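PDB 2VSH: 2-c-methyl-d-erythritol 4-phosphate cytidylyltransferase from Streptococcus pneumoniae, which catalyses the transfer of the cytidylyl group of CTP to D-ribitol 5-phosphate, giving CDP-activated ribitol for the synthesis of teichoic acid precursors. Local coordinates for residues I3-A9 and I47-G53; P22-L26 and W58-A62; H134-V140 and D207-G213. All blocks are in the same frame, centred on the assembly; numbering follows the deposited sequence. Where two conformers were deposited one is given.

Interaction 1: I3-A9 and I47-G53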
ATOM      1  N   ILE A   3     -17.157 -19.404  19.153  1.00 23.64           N
ATOM      2  CA  ILE A   3     -16.498 -18.482  18.248  1.00 22.10           C
ATOM      3  C   ILE A   3     -16.861 -17.067  18.693  1.00 20.82           C
ATOM      4  O   ILE A   3     -18.042 -16.731  18.839  1.00 21.09           O
ATOM      5  CB  ILE A   3     -16.929 -18.678  16.771  1.00 21.99           C
ATOM      6  CG1 ILE A   3     -16.661 -20.106  16.300  1.00 22.79           C
ATOM      7  CG2 ILE A   3     -16.200 -17.687  15.882  1.00 20.20           C
ATOM      8  CD1 ILE A   3     -17.439 -20.501  15.043  1.00 25.35           C
ATOM      9  N   TYR A   4     -15.839 -16.256  18.932  1.00 19.97           N
ATOM     10  CA  TYR A   4     -16.019 -14.872  19.357  1.00 19.47           C
ATOM     11  C   TYR A   4     -15.493 -13.930  18.289  1.00 19.11           C
ATOM     12  O   TYR A   4     -14.602 -14.292  17.509  1.00 19.72           O
ATOM     13  CB  TYR A   4     -15.276 -14.634  20.678  1.00 19.07           C
ATOM     14  CG  TYR A   4     -15.795 -15.514  21.811  1.00 19.26           C
ATOM     15  CD1 TYR A   4     -15.205 -16.749  22.095  1.00 18.98           C
ATOM     16  CD2 TYR A   4     -16.894 -15.126  22.558  1.00 14.73           C
ATOM     17  CE1 TYR A   4     -15.698 -17.571  23.143  1.00 20.70           C
ATOM     18  CE2 TYR A   4     -17.391 -15.924  23.581  1.00 20.32           C
ATOM     19  CZ  TYR A   4     -16.789 -17.143  23.871  1.00 20.21           C
ATOM     20  OH  TYR A   4     -17.298 -17.924  24.877  1.00 23.33           O
ATOM     21  N   ALA A   5     -16.054 -12.724  18.235  1.00 19.17           N
ATOM     22  CA  ALA A   5     -15.423 -11.656  17.480  1.00 19.16           C
ATOM     23  C   ALA A   5     -14.597 -10.844  18.463  1.00 19.17           C
ATOM     24  O   ALA A   5     -15.045 -10.577  19.594  1.00 19.34           O
ATOM     25  CB  ALA A   5     -16.450 -10.775  16.773  1.00 18.10           C
ATOM     26  N   GLY A   6     -13.384 -10.482  18.030  1.00 19.32           N
ATOM     27  CA  GLY A   6     -12.463  -9.632  18.798  1.00 18.21           C
ATOM     28  C   GLY A   6     -12.180  -8.354  18.029  1.00 18.78           C
ATOM     29  O   GLY A   6     -11.303  -8.317  17.159  1.00 18.47           O
ATOM     30  N   ILE A   7     -12.905  -7.291  18.370  1.00 18.43           N
ATOM     31  CA  ILE A   7     -12.804  -6.018  17.648  0.50 18.56           C
ATOM     32  C   ILE A   7     -11.748  -5.106  18.293  1.00 19.27           C
ATOM     33  O   ILE A   7     -11.880  -4.702  19.471  1.00 18.71           O
ATOM     34  CB  ILE A   7     -14.197  -5.320  17.538  0.50 18.13           C
ATOM     35  CG1 ILE A   7     -15.256  -6.283  16.955  0.50 18.14           C
ATOM     36  CG2 ILE A   7     -14.107  -4.010  16.751  0.50 18.59           C
ATOM     37  CD1 ILE A   7     -14.941  -6.869  15.558  0.50 14.90           C
ATOM     38  N   LEU A   8     -10.707  -4.793  17.515  1.00 20.26           N
ATOM     39  CA  LEU A   8      -9.563  -4.023  17.978  1.00 21.84           C
ATOM     40  C   LEU A   8      -9.804  -2.563  17.722  1.00 22.92           C
ATOM     41  O   LEU A   8      -9.734  -2.088  16.579  1.00 22.02           O
ATOM     42  CB  LEU A   8      -8.275  -4.506  17.304  1.00 22.90           C
ATOM     43  CG  LEU A   8      -7.925  -5.947  17.689  1.00 24.53           C
ATOM     44  CD1 LEU A   8      -7.119  -6.619  16.611  1.00 29.17           C
ATOM     45  CD2 LEU A   8      -7.185  -5.967  19.024  1.00 26.69           C
ATOM     46  N   ALA A   9     -10.109  -1.860  18.806  1.00 24.63           N
ATOM     47  CA  ALA A   9     -10.593  -0.482  18.740  1.00 26.02           C
ATOM     48  C   ALA A   9      -9.836   0.396  19.733  1.00 28.11           C
ATOM     49  O   ALA A   9     -10.368   1.389  20.241  1.00 29.06           O
ATOM     50  CB  ALA A   9     -12.085  -0.460  19.015  1.00 25.53           C
ATOM     51  N   ILE A  47     -21.432 -16.614  15.934  1.00 23.20           N
ATOM     52  CA  ILE A  47     -20.664 -15.804  16.886  0.50 21.83           C
ATOM     53  C   ILE A  47     -21.365 -15.772  18.245  1.00 22.71           C
ATOM     54  O   ILE A  47     -22.530 -15.373  18.329  1.00 23.07           O
ATOM     55  CB  ILE A  47     -20.480 -14.337  16.368  0.50 21.20           C
ATOM     56  CG1 ILE A  47     -19.698 -14.300  15.042  0.50 20.12           C
ATOM     57  CG2 ILE A  47     -19.816 -13.425  17.430  0.50 20.62           C
ATOM     58  CD1 ILE A  47     -18.242 -14.724  15.130  0.50 18.72           C
ATOM     59  N   GLU A  48     -20.655 -16.166  19.299  1.00 22.10           N
ATOM     60  CA  GLU A  48     -21.192 -16.144  20.659  1.00 23.09           C
ATOM     61  C   GLU A  48     -21.262 -14.717  21.232  1.00 23.05           C
ATOM     62  O   GLU A  48     -22.336 -14.249  21.601  1.00 24.55           O
ATOM     63  CB  GLU A  48     -20.351 -17.063  21.560  1.00 23.04           C
ATOM     64  CG  GLU A  48     -20.788 -17.126  23.016  1.00 23.93           C
ATOM     65  CD  GLU A  48     -22.137 -17.799  23.270  1.00 24.52           C
ATOM     66  OE1 GLU A  48     -22.509 -17.884  24.467  1.00 26.51           O
ATOM     67  OE2 GLU A  48     -22.824 -18.251  22.323  1.00 24.53           O
ATOM     68  N   LYS A  49     -20.124 -14.035  21.320  1.00 22.73           N
ATOM     69  CA  LYS A  49     -20.088 -12.645  21.799  1.00 22.74           C
ATOM     70  C   LYS A  49     -19.209 -11.845  20.882  1.00 21.61           C
ATOM     71  O   LYS A  49     -18.322 -12.396  20.246  1.00 20.70           O
ATOM     72  CB  LYS A  49     -19.510 -12.546  23.218  1.00 22.89           C
ATOM     73  CG  LYS A  49     -20.360 -13.134  24.321  1.00 26.07           C
ATOM     74  CD  LYS A  49     -21.683 -12.414  24.464  1.00 29.22           C
ATOM     75  CE  LYS A  49     -22.394 -12.817  25.739  1.00 32.14           C
ATOM     76  NZ  LYS A  49     -23.864 -12.715  25.567  1.00 34.99           N
ATOM     77  N   ILE A  50     -19.428 -10.532  20.866  1.00 22.06           N
ATOM     78  CA  ILE A  50     -18.574  -9.596  20.157  1.00 21.89           C
ATOM     79  C   ILE A  50     -17.838  -8.771  21.201  1.00 21.80           C
ATOM     80  O   ILE A  50     -18.450  -7.999  21.939  1.00 22.23           O
ATOM     81  CB  ILE A  50     -19.398  -8.674  19.222  1.00 22.28           C
ATOM     82  CG1 ILE A  50     -20.073  -9.532  18.150  1.00 23.18           C
ATOM     83  CG2 ILE A  50     -18.486  -7.651  18.572  1.00 20.20           C
ATOM     84  CD1 ILE A  50     -21.326  -8.907  17.567  1.00 24.39           C
ATOM     85  N   VAL A  51     -16.534  -8.995  21.298  1.00 21.27           N
ATOM     86  CA  VAL A  51     -15.740  -8.422  22.375  1.00 21.48           C
ATOM     87  C   VAL A  51     -14.905  -7.307  21.762  1.00 21.23           C
ATOM     88  O   VAL A  51     -14.130  -7.544  20.835  1.00 21.13           O
ATOM     89  CB  VAL A  51     -14.829  -9.474  23.070  1.00 21.84           C
ATOM     90  CG1 VAL A  51     -14.157  -8.868  24.294  1.00 21.72           C
ATOM     91  CG2 VAL A  51     -15.638 -10.727  23.455  1.00 22.75           C
ATOM     92  N   VAL A  52     -15.110  -6.093  22.261  1.00 21.10           N
ATOM     93  CA  VAL A  52     -14.475  -4.901  21.699  1.00 20.80           C
ATOM     94  C   VAL A  52     -13.435  -4.328  22.668  1.00 21.18           C
ATOM     95  O   VAL A  52     -13.763  -3.932  23.789  1.00 21.19           O
ATOM     96  CB  VAL A  52     -15.517  -3.796  21.377  1.00 20.59           C
ATOM     97  CG1 VAL A  52     -14.912  -2.747  20.432  1.00 20.74           C
ATOM     98  CG2 VAL A  52     -16.788  -4.396  20.759  1.00 20.39           C
ATOM     99  N   GLY A  53     -12.188  -4.259  22.210  1.00 20.97           N
ATOM    100  CA  GLY A  53     -11.096  -3.703  23.004  1.00 21.81           C
ATOM    101  C   GLY A  53     -10.943  -2.227  22.710  1.00 21.95           C
ATOM    102  O   GLY A  53     -10.604  -1.848  21.605  1.00 22.19           O
TER
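Two parallel strands lie side by side, their short axes 4.7 Å apart at closest and 19° off parallel. The backbones mesh in regular alternation: V51 N gives to A5 O (2.8 Å), V51 O takes from I7 N (2.8 Å), and G53 N gives to I7 O (2.8 Å). E48 N to I3 O, at 2.7 Å, is the first bond of the series.

The two faces are shaped differently. On the face of A5 and I7 the bumps interlock: I47 and I50 flank the small methyl of A5, A5 CB being 4.3 Å from I47 CG2 and 4.1 Å from I50 CG1, and I47 CD1 packs on I3 CG2 at 3.7 Å. I7 follows, CG1 reaching back to I50 CG2 (3.9 Å) while CB meets V52 CG1 (3.9 Å). The methyl of A9 extends the row, its CB 3.9 Å from V52 CG1. Helix 33-42 covers this face, with F41 set against A5 and I7. The other face is low at G6 and G53, which bring no side chain, while V51, opposite G6, and L8, opposite G53, rise from it. The Y4 ring lies against E48 and K49, CE2 3.6 Å from E48 CG and CD2 3.7 Å from K49 CB; helix 86-100 packs here, I97 touching Y4.

Strand 3-9 also pairs with strand 108-113, so it runs inside the sheet. L8 and A9 probably belong to the CTP-binding site, and parallel strands that deliver a nucleotide-binding loop at their C-terminal ends are the hallmark of the Rossmann-like GT-A nucleotidyltransferase fold.

Interaction 2: P22-L26 and W58-A62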
ATOM      1  N   PRO A  22      -9.203   8.974  17.514  1.00 36.26           N
ATOM      2  CA  PRO A  22      -9.125   7.783  16.655  1.00 34.39           C
ATOM      3  C   PRO A  22     -10.337   7.658  15.712  1.00 32.99           C
ATOM      4  O   PRO A  22     -11.499   7.878  16.161  1.00 32.64           O
ATOM      5  CB  PRO A  22      -9.110   6.626  17.665  1.00 33.97           C
ATOM      6  CG  PRO A  22      -9.710   7.207  18.976  1.00 35.22           C
ATOM      7  CD  PRO A  22      -9.868   8.702  18.806  1.00 36.10           C
ATOM      8  N   LYS A  23     -10.087   7.260  14.452  1.00 30.05           N
ATOM      9  CA  LYS A  23     -11.137   7.344  13.428  1.00 28.20           C
ATOM     10  C   LYS A  23     -12.381   6.488  13.663  1.00 26.01           C
ATOM     11  O   LYS A  23     -13.442   6.809  13.159  1.00 25.25           O
ATOM     12  CB  LYS A  23     -10.583   7.208  12.008  1.00 28.18           C
ATOM     13  CG  LYS A  23     -10.186   8.574  11.440  1.00 31.21           C
ATOM     14  CD  LYS A  23      -8.968   8.484  10.587  1.00 32.69           C
ATOM     15  CE  LYS A  23      -8.220   9.808  10.566  1.00 32.17           C
ATOM     16  NZ  LYS A  23      -8.975  10.714   9.682  1.00 35.48           N
ATOM     17  N   GLN A  24     -12.264   5.437  14.468  1.00 24.48           N
ATOM     18  CA  GLN A  24     -13.406   4.546  14.723  1.00 22.93           C
ATOM     19  C   GLN A  24     -14.589   5.241  15.412  1.00 22.31           C
ATOM     20  O   GLN A  24     -15.721   4.771  15.302  1.00 21.43           O
ATOM     21  CB  GLN A  24     -12.982   3.320  15.516  1.00 22.67           C
ATOM     22  CG  GLN A  24     -12.609   3.609  16.948  1.00 25.31           C
ATOM     23  CD  GLN A  24     -11.123   3.731  17.127  1.00 30.69           C
ATOM     24  OE1 GLN A  24     -10.361   3.953  16.154  1.00 31.03           O
ATOM     25  NE2 GLN A  24     -10.682   3.594  18.378  1.00 30.78           N
ATOM     26  N   PHE A  25     -14.333   6.357  16.098  1.00 22.10           N
ATOM     27  CA  PHE A  25     -15.403   7.101  16.773  1.00 23.03           C
ATOM     28  C   PHE A  25     -16.018   8.188  15.900  1.00 23.23           C
ATOM     29  O   PHE A  25     -16.965   8.856  16.289  1.00 23.50           O
ATOM     30  CB  PHE A  25     -14.949   7.646  18.129  1.00 23.23           C
ATOM     31  CG  PHE A  25     -14.560   6.565  19.104  1.00 25.17           C
ATOM     32  CD1 PHE A  25     -15.449   5.541  19.418  1.00 24.16           C
ATOM     33  CD2 PHE A  25     -13.309   6.571  19.713  1.00 26.63           C
ATOM     34  CE1 PHE A  25     -15.094   4.522  20.309  1.00 24.31           C
ATOM     35  CE2 PHE A  25     -12.946   5.566  20.603  1.00 23.29           C
ATOM     36  CZ  PHE A  25     -13.840   4.540  20.902  1.00 23.83           C
ATOM     37  N   LEU A  26     -15.467   8.336  14.709  1.00 23.35           N
ATOM     38  CA  LEU A  26     -15.980   9.256  13.715  1.00 24.57           C
ATOM     39  C   LEU A  26     -17.170   8.674  12.963  1.00 24.37           C
ATOM     40  O   LEU A  26     -17.234   7.470  12.719  1.00 22.52           O
ATOM     41  CB  LEU A  26     -14.856   9.609  12.736  1.00 24.99           C
ATOM     42  CG  LEU A  26     -14.360  11.049  12.792  1.00 29.08           C
ATOM     43  CD1 LEU A  26     -14.413  11.643  14.187  1.00 29.63           C
ATOM     44  CD2 LEU A  26     -12.952  11.154  12.189  1.00 31.34           C
ATOM     45  N   TRP A  58     -11.961   5.480  26.885  1.00 31.18           N
ATOM     46  CA  TRP A  58     -13.080   5.505  25.935  1.00 29.87           C
ATOM     47  C   TRP A  58     -14.056   4.335  26.112  1.00 28.71           C
ATOM     48  O   TRP A  58     -14.984   4.169  25.319  1.00 27.81           O
ATOM     49  CB  TRP A  58     -12.570   5.544  24.484  1.00 29.08           C
ATOM     50  CG  TRP A  58     -11.824   6.800  24.139  1.00 29.90           C
ATOM     51  CD1 TRP A  58     -10.516   7.073  24.415  1.00 31.21           C
ATOM     52  CD2 TRP A  58     -12.347   7.961  23.467  1.00 30.58           C
ATOM     53  NE1 TRP A  58     -10.185   8.334  23.953  1.00 32.47           N
ATOM     54  CE2 TRP A  58     -11.287   8.895  23.359  1.00 32.16           C
ATOM     55  CE3 TRP A  58     -13.599   8.295  22.932  1.00 30.10           C
ATOM     56  CZ2 TRP A  58     -11.442  10.151  22.738  1.00 33.12           C
ATOM     57  CZ3 TRP A  58     -13.755   9.539  22.309  1.00 32.26           C
ATOM     58  CH2 TRP A  58     -12.681  10.458  22.231  1.00 32.85           C
ATOM     59  N   VAL A  59     -13.851   3.524  27.148  1.00 29.00           N
ATOM     60  CA  VAL A  59     -14.747   2.402  27.408  1.00 27.78           C
ATOM     61  C   VAL A  59     -16.211   2.845  27.599  1.00 28.09           C
ATOM     62  O   VAL A  59     -17.099   2.332  26.920  1.00 27.64           O
ATOM     63  CB  VAL A  59     -14.227   1.493  28.565  1.00 28.54           C
ATOM     64  CG1 VAL A  59     -15.304   0.527  29.037  1.00 28.35           C
ATOM     65  CG2 VAL A  59     -12.998   0.717  28.104  1.00 26.54           C
ATOM     66  N   SER A  60     -16.472   3.798  28.492  1.00 29.30           N
ATOM     67  CA  SER A  60     -17.864   4.206  28.726  1.00 29.82           C
ATOM     68  C   SER A  60     -18.463   4.890  27.488  1.00 29.13           C
ATOM     69  O   SER A  60     -19.662   4.773  27.231  1.00 29.75           O
ATOM     70  CB  SER A  60     -18.021   5.064  29.979  1.00 31.44           C
ATOM     71  OG  SER A  60     -17.501   6.360  29.795  1.00 33.95           O
ATOM     72  N   HIS A  61     -17.627   5.579  26.720  1.00 27.68           N
ATOM     73  CA  HIS A  61     -18.076   6.184  25.472  1.00 26.69           C
ATOM     74  C   HIS A  61     -18.516   5.098  24.485  1.00 25.04           C
ATOM     75  O   HIS A  61     -19.606   5.175  23.917  1.00 25.14           O
ATOM     76  CB  HIS A  61     -16.998   7.078  24.858  1.00 26.25           C
ATOM     77  CG  HIS A  61     -17.383   7.637  23.528  1.00 25.55           C
ATOM     78  ND1 HIS A  61     -18.267   8.681  23.388  1.00 25.88           N
ATOM     79  CD2 HIS A  61     -17.037   7.265  22.274  1.00 24.97           C
ATOM     80  CE1 HIS A  61     -18.436   8.943  22.104  1.00 27.57           C
ATOM     81  NE2 HIS A  61     -17.701   8.096  21.405  1.00 25.26           N
ATOM     82  N   ALA A  62     -17.676   4.086  24.293  1.00 23.43           N
ATOM     83  CA  ALA A  62     -18.043   2.924  23.487  1.00 22.63           C
ATOM     84  C   ALA A  62     -19.353   2.268  23.960  1.00 22.93           C
ATOM     85  O   ALA A  62     -20.143   1.835  23.136  1.00 22.35           O
ATOM     86  CB  ALA A  62     -16.904   1.902  23.453  1.00 21.30           C
TER
HETATM   87  O   HOH W   1     -18.248   8.449  18.575  1.00 20.52           O
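Residues 23-25 make one short 3-10 turn, held by F25 N to P22 O (3.2 Å) and L26 N to K23 O (3.0 Å), while 58-62 is the opening turn of helix 59-69, with W58 at the N-cap position and A62 N bonded to W58 O at 2.9 Å. The backbones stay well apart: the nearest CA atoms, those of F25 and A62, are 8.3 Å from each other, so side chains bridge the space.

F25 does most of the bridging. Its ring runs nearly parallel to the six-membered ring of W58, planes at 12° and centroids 4.9 Å apart, but the two are slid so far that they barely overlap; F25 CE2 to W58 CE3 is 3.6 Å. H61 comes in differently, edge-to-face, its edge toward the face of F25 with planes at 85° and H61 CD2 3.7 Å from F25 CD1. Together they form a three-ring aromatic cluster near the surface of the GT-A-like domain, tying the loop that follows strand 3-9 to the start of the helix that follows strand 50-54. V54 of that strand touches both F25 and A62, and L34 of helix 33-42 also packs on F25.

Smaller contacts flank the rings, with A62 CB 4.5 Å from F25 CE1 and P22 CD 4.5 Å from W58 CZ2. No direct hydrogen bond crosses the gap, but a water does: it donates to F25 O at 2.7 Å and lies 2.9 Å from H61 NE2.

Interaction 3: H134-V140 and D207-G213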
ATOM      1  N   HIS A 134      -6.632 -25.264  10.353  1.00 28.14           N
ATOM      2  CA  HIS A 134      -5.326 -24.616  10.407  1.00 26.89           C
ATOM      3  C   HIS A 134      -5.062 -24.000  11.772  1.00 25.67           C
ATOM      4  O   HIS A 134      -5.959 -23.940  12.613  1.00 25.18           O
ATOM      5  CB  HIS A 134      -5.182 -23.615   9.264  1.00 26.30           C
ATOM      6  CG  HIS A 134      -5.467 -24.206   7.916  1.00 27.07           C
ATOM      7  ND1 HIS A 134      -4.590 -25.056   7.272  1.00 31.12           N
ATOM      8  CD2 HIS A 134      -6.547 -24.103   7.106  1.00 27.41           C
ATOM      9  CE1 HIS A 134      -5.107 -25.428   6.111  1.00 31.67           C
ATOM     10  NE2 HIS A 134      -6.291 -24.857   5.984  1.00 29.82           N
ATOM     11  N   ASP A 135      -3.823 -23.586  12.014  1.00 24.71           N
ATOM     12  CA  ASP A 135      -3.469 -22.987  13.303  1.00 23.28           C
ATOM     13  C   ASP A 135      -4.029 -21.574  13.395  1.00 21.55           C
ATOM     14  O   ASP A 135      -4.541 -21.162  14.451  1.00 20.38           O
ATOM     15  CB  ASP A 135      -1.957 -23.000  13.503  1.00 24.15           C
ATOM     16  CG  ASP A 135      -1.418 -24.405  13.655  1.00 25.68           C
ATOM     17  OD1 ASP A 135      -2.013 -25.175  14.423  1.00 26.49           O
ATOM     18  OD2 ASP A 135      -0.409 -24.732  13.022  1.00 25.92           O
ATOM     19  N   ALA A 136      -3.959 -20.855  12.278  1.00 20.34           N
ATOM     20  CA  ALA A 136      -4.488 -19.496  12.223  1.00 19.37           C
ATOM     21  C   ALA A 136      -4.884 -19.128  10.794  1.00 19.62           C
ATOM     22  O   ALA A 136      -4.622 -19.884   9.860  1.00 19.95           O
ATOM     23  CB  ALA A 136      -3.471 -18.492  12.791  1.00 19.08           C
ATOM     24  N   VAL A 137      -5.539 -17.981  10.639  1.00 18.99           N
ATOM     25  CA  VAL A 137      -5.976 -17.504   9.327  1.00 19.78           C
ATOM     26  C   VAL A 137      -5.647 -16.024   9.234  1.00 20.00           C
ATOM     27  O   VAL A 137      -5.865 -15.281  10.176  1.00 19.61           O
ATOM     28  CB  VAL A 137      -7.521 -17.681   9.130  1.00 19.47           C
ATOM     29  CG1 VAL A 137      -7.930 -17.346   7.674  1.00 19.83           C
ATOM     30  CG2 VAL A 137      -7.959 -19.081   9.491  1.00 19.74           C
ATOM     31  N   ASP A 138      -5.110 -15.608   8.096  1.00 20.77           N
ATOM     32  CA  ASP A 138      -4.825 -14.212   7.865  1.00 19.93           C
ATOM     33  C   ASP A 138      -5.586 -13.837   6.611  1.00 19.88           C
ATOM     34  O   ASP A 138      -5.462 -14.505   5.581  1.00 20.71           O
ATOM     35  CB  ASP A 138      -3.321 -14.042   7.627  1.00 20.82           C
ATOM     36  CG  ASP A 138      -2.839 -12.628   7.819  1.00 21.79           C
ATOM     37  OD1 ASP A 138      -3.653 -11.729   8.105  1.00 22.91           O
ATOM     38  OD2 ASP A 138      -1.606 -12.414   7.681  1.00 24.79           O
ATOM     39  N   THR A 139      -6.368 -12.766   6.689  1.00 19.64           N
ATOM     40  CA  THR A 139      -7.107 -12.283   5.527  1.00 19.02           C
ATOM     41  C   THR A 139      -6.222 -11.372   4.703  1.00 19.96           C
ATOM     42  O   THR A 139      -5.736 -10.335   5.187  1.00 20.02           O
ATOM     43  CB  THR A 139      -8.413 -11.579   5.916  1.00 17.90           C
ATOM     44  OG1 THR A 139      -9.124 -12.371   6.865  1.00 17.09           O
ATOM     45  CG2 THR A 139      -9.302 -11.418   4.718  1.00 18.36           C
ATOM     46  N   VAL A 140      -6.028 -11.753   3.446  1.00 20.66           N
ATOM     47  CA  VAL A 140      -5.133 -11.036   2.558  1.00 22.07           C
ATOM     48  C   VAL A 140      -5.738 -10.819   1.170  1.00 22.99           C
ATOM     49  O   VAL A 140      -6.691 -11.501   0.784  1.00 23.59           O
ATOM     50  CB  VAL A 140      -3.772 -11.770   2.402  1.00 23.24           C
ATOM     51  CG1 VAL A 140      -3.129 -12.050   3.770  1.00 22.80           C
ATOM     52  CG2 VAL A 140      -3.948 -13.089   1.620  1.00 23.73           C
ATOM     53  N   ASP A 207       0.855 -23.283  11.096  1.00 28.64           N
ATOM     54  CA  ASP A 207       0.167 -23.294   9.809  1.00 28.45           C
ATOM     55  C   ASP A 207      -0.882 -22.170   9.730  1.00 26.95           C
ATOM     56  O   ASP A 207      -1.961 -22.275  10.317  1.00 26.03           O
ATOM     57  CB  ASP A 207      -0.483 -24.668   9.597  1.00 29.87           C
ATOM     58  CG  ASP A 207      -1.297 -24.759   8.298  1.00 31.60           C
ATOM     59  OD1 ASP A 207      -2.260 -25.556   8.254  1.00 31.21           O
ATOM     60  OD2 ASP A 207      -0.977 -24.048   7.320  1.00 33.50           O
ATOM     61  N   VAL A 208      -0.540 -21.097   9.014  1.00 25.83           N
ATOM     62  CA  VAL A 208      -1.421 -19.947   8.861  1.00 24.18           C
ATOM     63  C   VAL A 208      -1.962 -19.904   7.422  1.00 24.59           C
ATOM     64  O   VAL A 208      -1.237 -19.554   6.482  1.00 23.88           O
ATOM     65  CB  VAL A 208      -0.734 -18.600   9.222  1.00 23.36           C
ATOM     66  CG1 VAL A 208      -1.763 -17.473   9.304  1.00 22.40           C
ATOM     67  CG2 VAL A 208       0.044 -18.693  10.549  1.00 23.16           C
ATOM     68  N   ALA A 209      -3.234 -20.274   7.277  1.00 23.85           N
ATOM     69  CA  ALA A 209      -3.919 -20.287   5.986  1.00 24.36           C
ATOM     70  C   ALA A 209      -4.237 -18.874   5.521  1.00 24.08           C
ATOM     71  O   ALA A 209      -4.416 -17.965   6.345  1.00 22.81           O
ATOM     72  CB  ALA A 209      -5.211 -21.079   6.099  1.00 24.54           C
ATOM     73  N   LEU A 210      -4.308 -18.693   4.200  1.00 24.41           N
ATOM     74  CA  LEU A 210      -4.717 -17.418   3.628  1.00 24.07           C
ATOM     75  C   LEU A 210      -6.239 -17.415   3.427  1.00 24.16           C
ATOM     76  O   LEU A 210      -6.786 -18.352   2.854  1.00 24.10           O
ATOM     77  CB  LEU A 210      -4.005 -17.172   2.283  1.00 24.51           C
ATOM     78  CG  LEU A 210      -2.468 -17.192   2.299  1.00 25.43           C
ATOM     79  CD1 LEU A 210      -1.893 -16.921   0.898  1.00 27.60           C
ATOM     80  CD2 LEU A 210      -1.903 -16.216   3.317  1.00 25.23           C
ATOM     81  N   ALA A 211      -6.912 -16.369   3.910  1.00 23.17           N
ATOM     82  CA  ALA A 211      -8.317 -16.128   3.556  1.00 23.42           C
ATOM     83  C   ALA A 211      -8.374 -14.956   2.586  1.00 24.17           C
ATOM     84  O   ALA A 211      -7.558 -14.044   2.648  1.00 23.05           O
ATOM     85  CB  ALA A 211      -9.166 -15.847   4.797  1.00 22.11           C
ATOM     86  N   LYS A 212      -9.347 -15.003   1.685  1.00 26.14           N
ATOM     87  CA  LYS A 212      -9.498 -14.006   0.641  1.00 27.56           C
ATOM     88  C   LYS A 212     -10.127 -12.767   1.246  1.00 26.72           C
ATOM     89  O   LYS A 212     -11.245 -12.809   1.763  1.00 26.82           O
ATOM     90  CB  LYS A 212     -10.342 -14.592  -0.512  1.00 28.57           C
ATOM     91  CG  LYS A 212     -10.775 -13.617  -1.605  1.00 31.81           C
ATOM     92  CD  LYS A 212     -11.587 -14.349  -2.696  1.00 33.54           C
ATOM     93  CE  LYS A 212     -12.731 -13.493  -3.279  1.00 39.13           C
ATOM     94  NZ  LYS A 212     -12.258 -12.200  -3.851  1.00 39.21           N
ATOM     95  N   GLY A 213      -9.373 -11.673   1.214  1.00 26.40           N
ATOM     96  CA  GLY A 213      -9.871 -10.366   1.612  1.00 26.22           C
ATOM     97  C   GLY A 213     -10.619  -9.726   0.467  1.00 27.49           C
ATOM     98  O   GLY A 213     -11.126 -10.419  -0.413  1.00 28.54           O
TER
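The side-chain hydrogen bonds gather where the two segments begin. H134 ND1 donates to D207 OD1 at 2.6 Å, a nearly straight His-carboxylate hydrogen bond, and D207 N returns the favour to the neighbouring residue, giving to D135 OD2 at 2.7 Å. D207 O is shared between two donors, D135 N at 2.8 Å and A136 N at 3.1 Å. From these bonds a pair of parallel strands, 136-140 and 208-212, runs on at the edge of the central mixed sheet of the GT-A-like fold, 208-212 being the outermost strand within this chain.

Parallel pairing continues with A209 N to A136 O (3.0 Å), D138 N to A209 O (3.0 Å), A211 N to D138 O (2.9 Å) and V140 N to A211 O (2.9 Å), until G213 N closes the run on V140 O at 2.7 Å. The strand axes twist by 32°.

The side chains divide between two faces. V137, T139, A209 and A211 lie on one, where V137 CG1 is 3.5 Å from A211 CB and helix 121-133 lays N127 and L130 against both V137 and A211. A136, D138, V208 and L210 lie on the other; helix 197-203 packs there through F201, which touches A136 and V208. The edge is not left bare in the assembly: V208 and L210 make backbone hydrogen bonds with the second subunit, whose I156 packs on both. Back at H134, the imidazole is roofed by a methyl group, A209 CB standing 3.8 Å from the H134 ring centroid in a CH-pi contact.

Overall arrangement
Interactions 1 and 3 belong to the same seven-stranded mixed sheet, their centres about 18 Å apart and their nearest atoms about 11 Å apart, with strands 108-113 and 165-175 between them. Interaction 2 lies about 16 Å from interaction 1, centre to centre, and about 29 Å from interaction 3, across the centre of the chain. Along the sequence the segments of interactions 1 and 2 alternate, so strand 3-9 leads to 22-26 and strand 50-54 to helix 59-69; A9 O and Q24 NE2 come within 2.9 Å. Interaction 3 follows later. Interaction 1 thus reaches the probable CTP site, with interaction 2 beside it, while the far edge of the sheet meets the second subunit.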